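Local structure of insulinase family protease (Yersinia pestis, 3GO9) at residues A[65-70]-A[200-205]; A[151-156]-A[190-195]. The protein is predicted to be a protease of the insulinase family (peptidase family M16), a family of zinc metallopeptidases. All coordinates share one frame; numbering follows the deposited sequence.

Contact 1. Residues A[65-70]-A[200-205]; sequences TQEVGF and KQFYQQ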
# COMPACT_ATOMS: atom_id res chain seq x y z
N THR A 65 -14.69 19.78 12.28
CA THR A 65 -15.55 20.20 11.19
C THR A 65 -15.33 21.59 10.68
O THR A 65 -15.82 21.88 9.59
CB THR A 65 -17.05 20.05 11.51
OG1 THR A 65 -17.33 20.77 12.69
CG2 THR A 65 -17.38 18.62 11.70
N GLN A 66 -14.55 22.41 11.37
CA GLN A 66 -14.17 23.72 10.89
C GLN A 66 -12.91 23.67 10.03
O GLN A 66 -12.36 24.74 9.69
CB GLN A 66 -13.96 24.67 12.07
CG GLN A 66 -15.19 24.73 12.98
CD GLN A 66 -16.44 25.00 12.21
OE1 GLN A 66 -17.30 24.13 12.05
NE2 GLN A 66 -16.56 26.23 11.72
N GLU A 67 -12.40 22.45 9.80
CA GLU A 67 -11.09 22.25 9.14
C GLU A 67 -11.16 21.29 7.98
O GLU A 67 -10.13 20.78 7.55
CB GLU A 67 -10.04 21.74 10.14
CG GLU A 67 -9.78 22.76 11.29
CD GLU A 67 -9.01 22.17 12.45
OE1 GLU A 67 -9.02 20.91 12.67
OE2 GLU A 67 -8.35 22.98 13.16
N VAL A 68 -12.37 21.02 7.49
CA VAL A 68 -12.59 20.06 6.44
C VAL A 68 -11.75 20.46 5.23
O VAL A 68 -11.79 21.61 4.78
CB VAL A 68 -14.09 20.03 6.07
CG1 VAL A 68 -14.31 19.24 4.80
CG2 VAL A 68 -14.93 19.50 7.27
N GLY A 69 -10.96 19.50 4.76
CA GLY A 69 -10.15 19.70 3.55
C GLY A 69 -8.81 20.39 3.81
O GLY A 69 -8.02 20.58 2.86
N PHE A 70 -8.55 20.81 5.05
CA PHE A 70 -7.30 21.53 5.37
C PHE A 70 -6.06 20.69 5.06
O PHE A 70 -5.11 21.20 4.45
CB PHE A 70 -7.26 22.00 6.83
CG PHE A 70 -8.02 23.25 7.13
CD1 PHE A 70 -8.95 23.80 6.27
CD2 PHE A 70 -7.74 23.93 8.31
CE1 PHE A 70 -9.56 25.00 6.59
CE2 PHE A 70 -8.35 25.10 8.63
CZ PHE A 70 -9.28 25.63 7.79
N LYS A 200 -3.48 28.19 9.30
CA LYS A 200 -2.09 28.25 9.76
C LYS A 200 -1.98 27.55 11.12
O LYS A 200 -1.03 26.87 11.38
CB LYS A 200 -1.66 29.71 9.94
CG LYS A 200 -1.58 30.54 8.70
CD LYS A 200 -1.10 31.99 9.10
CE LYS A 200 -1.60 33.07 8.14
NZ LYS A 200 -0.70 34.24 8.06
N GLN A 201 -2.97 27.72 11.97
CA GLN A 201 -2.96 27.10 13.28
C GLN A 201 -3.01 25.58 13.15
O GLN A 201 -2.26 24.86 13.84
CB GLN A 201 -4.15 27.61 14.09
CG GLN A 201 -3.94 29.05 14.48
CD GLN A 201 -5.06 29.58 15.37
OE1 GLN A 201 -6.25 29.44 15.06
NE2 GLN A 201 -4.66 30.21 16.47
N PHE A 202 -3.81 25.10 12.21
CA PHE A 202 -3.89 23.65 11.93
C PHE A 202 -2.55 23.13 11.48
O PHE A 202 -2.07 22.11 11.94
CB PHE A 202 -4.96 23.38 10.87
CG PHE A 202 -5.07 21.96 10.44
CD1 PHE A 202 -5.92 21.05 11.07
CD2 PHE A 202 -4.41 21.52 9.33
CE1 PHE A 202 -6.02 19.75 10.64
CE2 PHE A 202 -4.49 20.22 8.92
CZ PHE A 202 -5.31 19.33 9.55
N TYR A 203 -1.93 23.84 10.55
CA TYR A 203 -0.61 23.46 10.06
C TYR A 203 0.41 23.38 11.17
O TYR A 203 1.17 22.39 11.27
CB TYR A 203 -0.16 24.50 9.07
CG TYR A 203 1.29 24.42 8.67
CD1 TYR A 203 1.75 23.38 7.93
CD2 TYR A 203 2.15 25.44 8.99
CE1 TYR A 203 3.08 23.26 7.57
CE2 TYR A 203 3.49 25.39 8.61
CZ TYR A 203 3.95 24.30 7.89
OH TYR A 203 5.29 24.27 7.51
N GLN A 204 0.40 24.35 12.04
CA GLN A 204 1.40 24.38 13.14
C GLN A 204 1.14 23.30 14.18
O GLN A 204 2.08 22.74 14.72
CB GLN A 204 1.47 25.76 13.78
CG GLN A 204 2.17 26.71 12.84
CD GLN A 204 2.10 28.15 13.26
OE1 GLN A 204 1.23 28.56 14.02
NE2 GLN A 204 3.02 28.94 12.72
N GLN A 205 -0.13 23.00 14.43
CA GLN A 205 -0.53 21.96 15.36
C GLN A 205 -0.10 20.58 14.89
O GLN A 205 0.36 19.73 15.70
CB GLN A 205 -2.06 21.95 15.60
CG GLN A 205 -2.50 20.85 16.55
CD GLN A 205 -3.99 20.94 16.92
OE1 GLN A 205 -4.68 21.90 16.59
NE2 GLN A 205 -4.48 19.92 17.59
O HOH W 1 -6.02 22.29 14.52
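Phe202 leaves helix 196-206 with CG trans to its backbone N (chi1 176°), which carries the ring across to the loop 65-70, where Phe70 and Glu67 meet it. Phe70, turned the other way (chi1 -81°, CG opposite its carbonyl carbon), directs its ring edge at the Phe202 face. The pair is a T-shaped stack, centroids 5.7 Å apart and planes at 82°. Two further touches accompany it: Phe70 CB sits over the Phe202 face, displaced toward the rim, in a CH-pi contact, while Phe70 CD2 packs 3.8 Å from Phe202 CB, which lies at the edge of the Phe70 ring.

This loop leads into helix 70-80, the helix that in active M16 enzymes carries the inverted zinc motif HXXEH. Here the helix supplies His72 to a bound zinc ion, yet the motif reads His-Leu-Leu-Pro-Arg. A type II beta turn runs from Glu67 to Phe70, closed by Phe70 N to Glu67 O at 3.0 Å, with Gly69 providing the positive phi and standing as N-cap. The turn lays Glu67 CA over the centre of the Phe70 ring, 3.7 Å above its plane.

Glu67 takes the Phe202 rim: OE1 is 3.5 Å from Phe202 CD1, near the ring plane, where the slightly positive ring hydrogens probably suit a carboxylate. The same OE1 accepts a hydrogen bond from Asn64 N, which helps hold the carboxylate, and a water 2.8 Å from Glu67 OE2 also reaches Gln205 OE1, with more acceptors near than protons to give. Farther along, Phe202 also meets the Trp206 ring and Leu74 of helix 70-80.

Contact 2. Residues A[151-156]-A[190-195]; sequences AALNTA and VTQPVD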
# COMPACT_ATOMS: atom_id res chain seq x y z
N ALA A 151 -4.65 31.74 -4.61
CA ALA A 151 -4.03 31.17 -5.79
C ALA A 151 -4.31 29.67 -5.90
O ALA A 151 -4.65 29.16 -6.97
CB ALA A 151 -2.55 31.46 -5.79
N ALA A 152 -4.19 28.96 -4.79
CA ALA A 152 -4.43 27.53 -4.75
C ALA A 152 -5.87 27.16 -5.14
O ALA A 152 -6.12 26.15 -5.81
CB ALA A 152 -4.07 26.97 -3.30
N LEU A 153 -6.82 27.97 -4.72
CA LEU A 153 -8.22 27.67 -4.96
C LEU A 153 -8.61 27.98 -6.40
O LEU A 153 -9.66 27.55 -6.86
CB LEU A 153 -9.09 28.48 -3.99
CG LEU A 153 -8.90 27.97 -2.56
CD1 LEU A 153 -9.65 28.80 -1.56
CD2 LEU A 153 -9.32 26.52 -2.42
N ASN A 154 -7.77 28.75 -7.09
CA ASN A 154 -8.03 29.14 -8.48
C ASN A 154 -7.20 28.35 -9.52
O ASN A 154 -7.16 28.72 -10.67
CB ASN A 154 -7.83 30.64 -8.63
CG ASN A 154 -8.99 31.42 -8.06
OD1 ASN A 154 -10.03 31.46 -8.68
ND2 ASN A 154 -8.84 31.96 -6.85
N THR A 155 -6.56 27.24 -9.12
CA THR A 155 -5.86 26.38 -10.12
C THR A 155 -6.82 25.57 -11.01
O THR A 155 -7.87 25.10 -10.57
CB THR A 155 -4.80 25.44 -9.45
OG1 THR A 155 -5.45 24.43 -8.63
CG2 THR A 155 -3.82 26.26 -8.58
N ALA A 156 -6.45 25.40 -12.28
CA ALA A 156 -7.31 24.66 -13.21
C ALA A 156 -7.42 23.20 -12.86
O ALA A 156 -8.41 22.54 -13.20
CB ALA A 156 -6.80 24.82 -14.67
N VAL A 190 -12.17 22.58 0.65
CA VAL A 190 -12.37 23.42 1.83
C VAL A 190 -13.65 24.28 1.73
O VAL A 190 -14.06 24.61 0.63
CB VAL A 190 -11.18 24.34 2.07
CG1 VAL A 190 -9.91 23.48 2.38
CG2 VAL A 190 -10.95 25.29 0.88
N THR A 191 -14.24 24.62 2.88
CA THR A 191 -15.31 25.64 2.94
C THR A 191 -14.75 27.02 2.68
O THR A 191 -13.77 27.44 3.27
CB THR A 191 -15.99 25.62 4.29
OG1 THR A 191 -16.33 24.26 4.60
CG2 THR A 191 -17.28 26.46 4.28
N GLN A 192 -15.40 27.75 1.77
CA GLN A 192 -14.99 29.10 1.47
C GLN A 192 -16.01 30.08 2.04
O GLN A 192 -17.21 29.75 2.14
CB GLN A 192 -14.86 29.25 -0.03
CG GLN A 192 -13.83 28.36 -0.64
CD GLN A 192 -13.54 28.73 -2.06
OE1 GLN A 192 -13.63 29.90 -2.43
NE2 GLN A 192 -13.22 27.72 -2.89
N PRO A 193 -15.54 31.26 2.47
CA PRO A 193 -14.15 31.75 2.53
C PRO A 193 -13.35 31.02 3.60
O PRO A 193 -13.88 30.68 4.68
CB PRO A 193 -14.30 33.24 2.89
CG PRO A 193 -15.77 33.49 2.79
CD PRO A 193 -16.48 32.25 3.03
N VAL A 194 -12.07 30.81 3.32
CA VAL A 194 -11.16 30.08 4.22
C VAL A 194 -10.69 31.04 5.28
O VAL A 194 -10.26 32.17 4.97
CB VAL A 194 -9.94 29.54 3.46
CG1 VAL A 194 -8.91 28.89 4.44
CG2 VAL A 194 -10.39 28.54 2.39
N ASP A 195 -10.74 30.58 6.53
CA ASP A 195 -10.16 31.29 7.63
C ASP A 195 -8.68 30.95 7.62
O ASP A 195 -8.30 29.86 8.07
CB ASP A 195 -10.83 30.79 8.91
CG ASP A 195 -10.33 31.50 10.14
OD1 ASP A 195 -11.09 31.52 11.11
OD2 ASP A 195 -9.21 32.03 10.14
O HOH W 2 -12.25 27.48 -5.32
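Leu153 meets the 190-195 loop with both branches of its fork. CD2 packs 3.9 Å from Val190 CG2, while CD1 faces the Gln192 amide, 3.9 Å from Gln192 CD, and also touches Val194 CG2 at 4.0 Å. Three alternate residues of the loop thus meet one leucine. The extended Gln192 chain, coming from the opposite direction, turns one face of its amide to the fork, with CD1 over CD and both methyls near NE2.

A water joins the polar parts. Gln192 NE2 donates to it at 2.6 Å, and it donates in turn to Leu153 O at 3.0 Å, tying the loop to the backbone of the same residue whose side chain makes the apolar contact.

What sets the fork in place is the leucine's own shape: CG lies opposite the carbonyl carbon (chi1 -69°), and chi2 (176°) sends CD1 on in line, toward Gln192 and Val194. On the loop side, a cis peptide bond before Pro193 bends the chain between Gln192 and Val194, and Asp195, as N-cap of helix 196-206, accepts from Lys198 N through OD2. Helix 70-80 lies behind both segments: Val190 rests on Leu73 and Ala152 on Leu77, with Arg76 NH1 hydrogen-bonded to Ala152 O. The contact joins the C-terminal end of helix 146-153 to the loop leading into helix 196-206, at the protein surface.

With no direct polar bond between the two segments, the association rests on the fit of methyls against their neighbours, and Leu153 O and Gln192 NE2 are linked through a single water.

In the fold
Along the chain the segments come in the order 65-70, 151-156, 190-195, 200-205, so contact 2 falls within the span that contact 1 bridges. Their centres lie 14 Å apart on the same flank of the molecule, and they touch: Val190 CG1 packs 3.5 Å from Gly69 O. Helix 70-80 is common ground, starting in contact 1 and backing contact 2, and helix 196-206 follows the 190-195 loop and carries 200-205. This helix leads on to strand 212-218, which joins the seven-stranded sheet begun by strands 26-30 and 36-41. Both contacts thus bring later parts of the chain up against helix 70-80 or the loop before it, the helix that carries zinc-bound His72.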